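Local coordinates for hypothetical protein (Bacteroides uniformis ATCC 8492, PDB 4QRL), which is of unknown function but has a lipocalin-like barrel and so may, as in other calycins, bind a small ligand, at residues Cys90-Ser101 / Leu104-Lys115. Numbering follows the deposited sequence.
Sequences CTFKVEDLSYSS and LEYEGTKSIFRK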
loop_
_atom_site.group_PDB
_atom_site.type_symbol
_atom_site.label_atom_id
_atom_site.label_comp_id
_atom_site.label_asym_id
_atom_site.label_seq_id
_atom_site.Cartn_x
_atom_site.Cartn_y
_atom_site.Cartn_z
ATOM N N CYS A 90 -8.478 0.633 -4.918
ATOM C CA CYS A 90 -8.872 0.367 -3.535
ATOM C C CYS A 90 -8.956 1.670 -2.743
ATOM O O CYS A 90 -8.003 2.458 -2.730
ATOM C CB CYS A 90 -7.942 -0.630 -2.846
ATOM S SG CYS A 90 -8.496 -1.120 -1.184
ATOM N N THR A 91 -10.076 1.843 -2.027
ATOM C CA THR A 91 -10.271 2.970 -1.135
ATOM C C THR A 91 -10.092 2.480 0.290
ATOM O O THR A 91 -10.823 1.620 0.761
ATOM C CB THR A 91 -11.614 3.655 -1.345
ATOM O OG1 THR A 91 -11.603 4.199 -2.663
ATOM C CG2 THR A 91 -11.849 4.788 -0.298
ATOM N N PHE A 92 -9.127 3.038 0.963
ATOM C CA PHE A 92 -8.796 2.691 2.345
ATOM C C PHE A 92 -9.235 3.750 3.318
ATOM O O PHE A 92 -9.222 4.935 2.978
ATOM C CB PHE A 92 -7.256 2.563 2.488
ATOM C CG PHE A 92 -6.602 1.440 1.723
ATOM C CD1 PHE A 92 -6.196 1.615 0.406
ATOM C CD2 PHE A 92 -6.372 0.206 2.328
ATOM C CE1 PHE A 92 -5.563 0.577 -0.290
ATOM C CE2 PHE A 92 -5.717 -0.812 1.644
ATOM C CZ PHE A 92 -5.334 -0.636 0.337
ATOM N N LYS A 93 -9.562 3.338 4.548
ATOM C CA LYS A 93 -9.775 4.251 5.657
ATOM C C LYS A 93 -8.413 4.516 6.274
ATOM O O LYS A 93 -7.668 3.571 6.510
ATOM C CB LYS A 93 -10.751 3.669 6.704
ATOM C CG LYS A 93 -10.935 4.591 7.921
ATOM C CD LYS A 93 -12.354 4.593 8.466
ATOM C CE LYS A 93 -12.413 5.164 9.858
ATOM N NZ LYS A 93 -11.990 4.167 10.875
ATOM N N VAL A 94 -8.074 5.785 6.511
ATOM C CA VAL A 94 -6.846 6.164 7.184
ATOM C C VAL A 94 -7.171 6.182 8.678
ATOM O O VAL A 94 -7.789 7.131 9.206
ATOM C CB VAL A 94 -6.238 7.495 6.676
ATOM C CG1 VAL A 94 -4.958 7.843 7.446
ATOM C CG2 VAL A 94 -5.952 7.417 5.182
ATOM N N GLU A 95 -6.799 5.100 9.344
ATOM C CA GLU A 95 -7.052 4.937 10.780
ATOM C C GLU A 95 -6.059 5.730 11.584
ATOM O O GLU A 95 -6.352 6.181 12.701
ATOM C CB GLU A 95 -6.993 3.448 11.159
ATOM C CG GLU A 95 -8.173 2.650 10.614
ATOM C CD GLU A 95 -8.395 1.309 11.279
ATOM O OE1 GLU A 95 -7.453 0.771 11.900
ATOM O OE2 GLU A 95 -9.519 0.782 11.154
ATOM N N ASP A 96 -4.846 5.880 11.035
ATOM C CA ASP A 96 -3.800 6.635 11.709
ATOM C C ASP A 96 -2.833 7.191 10.730
ATOM O O ASP A 96 -2.435 6.496 9.787
ATOM C CB ASP A 96 -3.017 5.766 12.724
ATOM C CG ASP A 96 -1.895 6.526 13.413
ATOM O OD1 ASP A 96 -2.197 7.399 14.253
ATOM O OD2 ASP A 96 -0.718 6.280 13.078
ATOM N N LEU A 97 -2.463 8.457 10.945
ATOM C CA LEU A 97 -1.421 9.096 10.176
ATOM C C LEU A 97 -0.683 10.092 11.042
ATOM O O LEU A 97 -1.280 11.018 11.583
ATOM C CB LEU A 97 -1.908 9.761 8.876
ATOM C CG LEU A 97 -0.878 10.637 8.113
ATOM C CD1 LEU A 97 0.262 9.804 7.528
ATOM C CD2 LEU A 97 -1.560 11.473 7.023
ATOM N N SER A 98 0.629 9.904 11.133
ATOM C CA SER A 98 1.558 10.844 11.764
ATOM C C SER A 98 2.777 10.831 10.865
ATOM O O SER A 98 2.823 10.025 9.934
ATOM C CB SER A 98 1.867 10.443 13.210
ATOM O OG SER A 98 2.673 9.277 13.286
ATOM N N TYR A 99 3.763 11.642 11.141
ATOM C CA TYR A 99 4.996 11.647 10.346
ATOM C C TYR A 99 5.711 10.270 10.327
ATOM O O TYR A 99 6.422 9.977 9.374
ATOM C CB TYR A 99 5.961 12.701 10.909
ATOM C CG TYR A 99 7.094 13.019 9.965
ATOM C CD1 TYR A 99 6.853 13.637 8.739
ATOM C CD2 TYR A 99 8.411 12.708 10.296
ATOM C CE1 TYR A 99 7.895 13.937 7.864
ATOM C CE2 TYR A 99 9.466 13.027 9.436
ATOM C CZ TYR A 99 9.198 13.613 8.208
ATOM O OH TYR A 99 10.227 13.930 7.354
ATOM N N SER A 100 5.554 9.440 11.375
ATOM C CA SER A 100 6.275 8.164 11.402
ATOM C C SER A 100 5.376 6.922 11.301
ATOM O O SER A 100 5.889 5.832 11.063
ATOM C CB SER A 100 7.121 8.095 12.672
ATOM O OG SER A 100 6.271 8.237 13.792
ATOM N N SER A 101 4.043 7.079 11.440
ATOM C CA SER A 101 3.118 5.955 11.463
ATOM C C SER A 101 1.941 6.128 10.486
ATOM O O SER A 101 1.380 7.209 10.382
ATOM C CB SER A 101 2.570 5.770 12.874
ATOM O OG SER A 101 1.510 4.829 12.882
ATOM N N LEU A 104 -3.774 1.843 7.457
ATOM C CA LEU A 104 -4.805 1.785 6.437
ATOM C C LEU A 104 -5.742 0.605 6.710
ATOM O O LEU A 104 -5.292 -0.443 7.160
ATOM C CB LEU A 104 -4.180 1.665 5.030
ATOM C CG LEU A 104 -3.278 2.817 4.563
ATOM C CD1 LEU A 104 -2.775 2.567 3.147
ATOM C CD2 LEU A 104 -3.983 4.185 4.674
ATOM N N GLU A 105 -7.038 0.795 6.474
ATOM C CA GLU A 105 -8.025 -0.255 6.699
ATOM C C GLU A 105 -8.908 -0.413 5.484
ATOM O O GLU A 105 -9.386 0.567 4.940
ATOM C CB GLU A 105 -8.840 0.068 7.952
ATOM C CG GLU A 105 -9.849 -0.997 8.372
ATOM C CD GLU A 105 -11.200 -0.876 7.707
ATOM O OE1 GLU A 105 -11.656 0.265 7.462
ATOM O OE2 GLU A 105 -11.782 -1.932 7.387
ATOM N N TYR A 106 -9.172 -1.674 5.094
ATOM C CA TYR A 106 -10.084 -2.035 4.024
ATOM C C TYR A 106 -10.751 -3.375 4.365
ATOM O O TYR A 106 -10.057 -4.391 4.500
ATOM C CB TYR A 106 -9.394 -2.102 2.663
ATOM C CG TYR A 106 -10.354 -2.544 1.571
ATOM C CD1 TYR A 106 -11.325 -1.680 1.077
ATOM C CD2 TYR A 106 -10.330 -3.847 1.078
ATOM C CE1 TYR A 106 -12.244 -2.094 0.119
ATOM C CE2 TYR A 106 -11.246 -4.273 0.120
ATOM C CZ TYR A 106 -12.200 -3.392 -0.360
ATOM O OH TYR A 106 -13.107 -3.797 -1.310
ATOM N N GLU A 107 -12.093 -3.352 4.518
ATOM C CA GLU A 107 -12.948 -4.503 4.828
ATOM C C GLU A 107 -12.357 -5.310 6.009
ATOM O O GLU A 107 -12.139 -6.506 5.884
ATOM C CB GLU A 107 -13.154 -5.384 3.565
ATOM C CG GLU A 107 -13.942 -4.671 2.481
ATOM C CD GLU A 107 -14.379 -5.488 1.281
ATOM O OE1 GLU A 107 -13.908 -6.634 1.116
ATOM O OE2 GLU A 107 -15.211 -4.973 0.505
ATOM N N GLY A 108 -12.058 -4.617 7.117
ATOM C CA GLY A 108 -11.528 -5.214 8.349
ATOM C C GLY A 108 -10.041 -5.551 8.405
ATOM O O GLY A 108 -9.528 -5.864 9.490
ATOM N N THR A 109 -9.334 -5.519 7.251
ATOM C CA THR A 109 -7.901 -5.803 7.230
ATOM C C THR A 109 -7.113 -4.503 7.345
ATOM O O THR A 109 -7.364 -3.568 6.585
ATOM C CB THR A 109 -7.497 -6.580 5.996
ATOM O OG1 THR A 109 -8.074 -7.886 6.101
ATOM C CG2 THR A 109 -5.947 -6.708 5.852
ATOM N N LYS A 110 -6.137 -4.478 8.261
ATOM C CA LYS A 110 -5.297 -3.314 8.438
ATOM C C LYS A 110 -3.917 -3.555 7.835
ATOM O O LYS A 110 -3.350 -4.631 8.001
ATOM C CB LYS A 110 -5.146 -2.921 9.917
ATOM C CG LYS A 110 -6.294 -3.243 10.889
ATOM C CD LYS A 110 -7.560 -2.460 10.685
ATOM C CE LYS A 110 -8.622 -2.789 11.719
ATOM N NZ LYS A 110 -8.922 -4.249 11.819
ATOM N N SER A 111 -3.393 -2.530 7.152
ATOM C CA SER A 111 -2.049 -2.434 6.571
ATOM C C SER A 111 -1.286 -1.460 7.494
ATOM O O SER A 111 -1.648 -0.283 7.569
ATOM C CB SER A 111 -2.145 -1.906 5.139
ATOM O OG SER A 111 -2.798 -2.828 4.284
ATOM N N ILE A 112 -0.295 -1.959 8.232
ATOM C CA ILE A 112 0.463 -1.157 9.213
ATOM C C ILE A 112 1.805 -0.731 8.629
ATOM O O ILE A 112 2.590 -1.599 8.251
ATOM C CB ILE A 112 0.695 -1.969 10.520
ATOM C CG1 ILE A 112 -0.552 -2.767 11.039
ATOM C CG2 ILE A 112 1.438 -1.125 11.576
ATOM C CD1 ILE A 112 -1.726 -2.030 11.387
ATOM N N PHE A 113 2.092 0.573 8.610
ATOM C CA PHE A 113 3.355 1.092 8.015
ATOM C C PHE A 113 4.164 1.961 8.968
ATOM O O PHE A 113 3.603 2.622 9.839
ATOM C CB PHE A 113 3.080 1.992 6.771
ATOM C CG PHE A 113 2.218 1.411 5.685
ATOM C CD1 PHE A 113 0.829 1.349 5.832
ATOM C CD2 PHE A 113 2.776 1.005 4.484
ATOM C CE1 PHE A 113 0.023 0.805 4.821
ATOM C CE2 PHE A 113 1.967 0.476 3.461
ATOM C CZ PHE A 113 0.594 0.396 3.631
ATOM N N ARG A 114 5.493 2.019 8.721
ATOM C CA ARG A 114 6.385 2.950 9.402
ATOM C C ARG A 114 7.126 3.708 8.349
ATOM O O ARG A 114 7.430 3.153 7.297
ATOM C CB ARG A 114 7.362 2.262 10.379
ATOM C CG ARG A 114 8.433 1.349 9.698
ATOM C CD ARG A 114 9.453 0.778 10.683
ATOM N NE ARG A 114 10.032 -0.477 10.186
ATOM C CZ ARG A 114 10.464 -1.466 10.965
ATOM N NH1 ARG A 114 10.410 -1.351 12.285
ATOM N NH2 ARG A 114 10.949 -2.579 10.428
ATOM N N LYS A 115 7.401 4.993 8.613
ATOM C CA LYS A 115 8.098 5.825 7.660
ATOM C C LYS A 115 9.493 5.228 7.401
ATOM O O LYS A 115 10.148 4.748 8.331
ATOM C CB LYS A 115 8.182 7.261 8.184
ATOM C CG LYS A 115 8.589 8.284 7.144
ATOM C CD LYS A 115 7.469 8.538 6.126
ATOM C CE LYS A 115 7.265 9.996 5.894
ATOM N NZ LYS A 115 6.337 10.629 6.867
HETATM O O HOH W 1 1.718 2.238 12.160
#
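Lys93 and Glu105 form an antiparallel hydrogen-bonded pair, a worked example of how neighbouring barrel strands are tied by backbone and sealed by side chains. Lys93 N gives to Glu105 O at 2.8 Å, nearly straight at 165°, and Glu105 N returns a bond to Lys93 O. At the far end Lys115 N reaches Ser100 O, and a water bridges Ser101 OG to Phe113 O.

The apolar contacts flank this pair. Leu104 lays CD1 over one face of the Phe92 ring, while its CD2 lies alongside Val94 CG2, 3.8 Å away. Cys90 SG sits 3.8 Å from the centroid of the Tyr106 ring, over its face, a sulfur-aromatic contact; CG of Tyr106 is anti to its own N (chi1 177°), which carries the ring across to the sulfur.

The charged side chains of Lys93, Glu95 and Glu105 gather close together. Glu95 OE2 packs 3.3 Å from Glu105 CG, while Glu95 OE1 holds a salt bridge to Arg103; Glu105 OE2 instead accepts from Gly108 N, in the type I' turn. At the other end of the contact, the bent chain of Lys115 curls around the carbonyl of Tyr99, placing NZ 2.6 Å from Tyr99 O and over the face of the Tyr99 ring, a cation-pi contact. A leucine here would probably leave that carbonyl without its ammonium donor and the ring without its cation.

Strand 89-97 thus pairs with 101-106, which turns tightly into 109-115. At a classic beta bulge Glu95 and Asp96 both face Arg103, and both keep backbone hydrogen bonds to it, so the pairing runs on through the irregularity. Strand 64-69 borders 89-97 on its other edge, and side chains of 109-115 touch strand 11-19, as the eight-stranded antiparallel barrel closes.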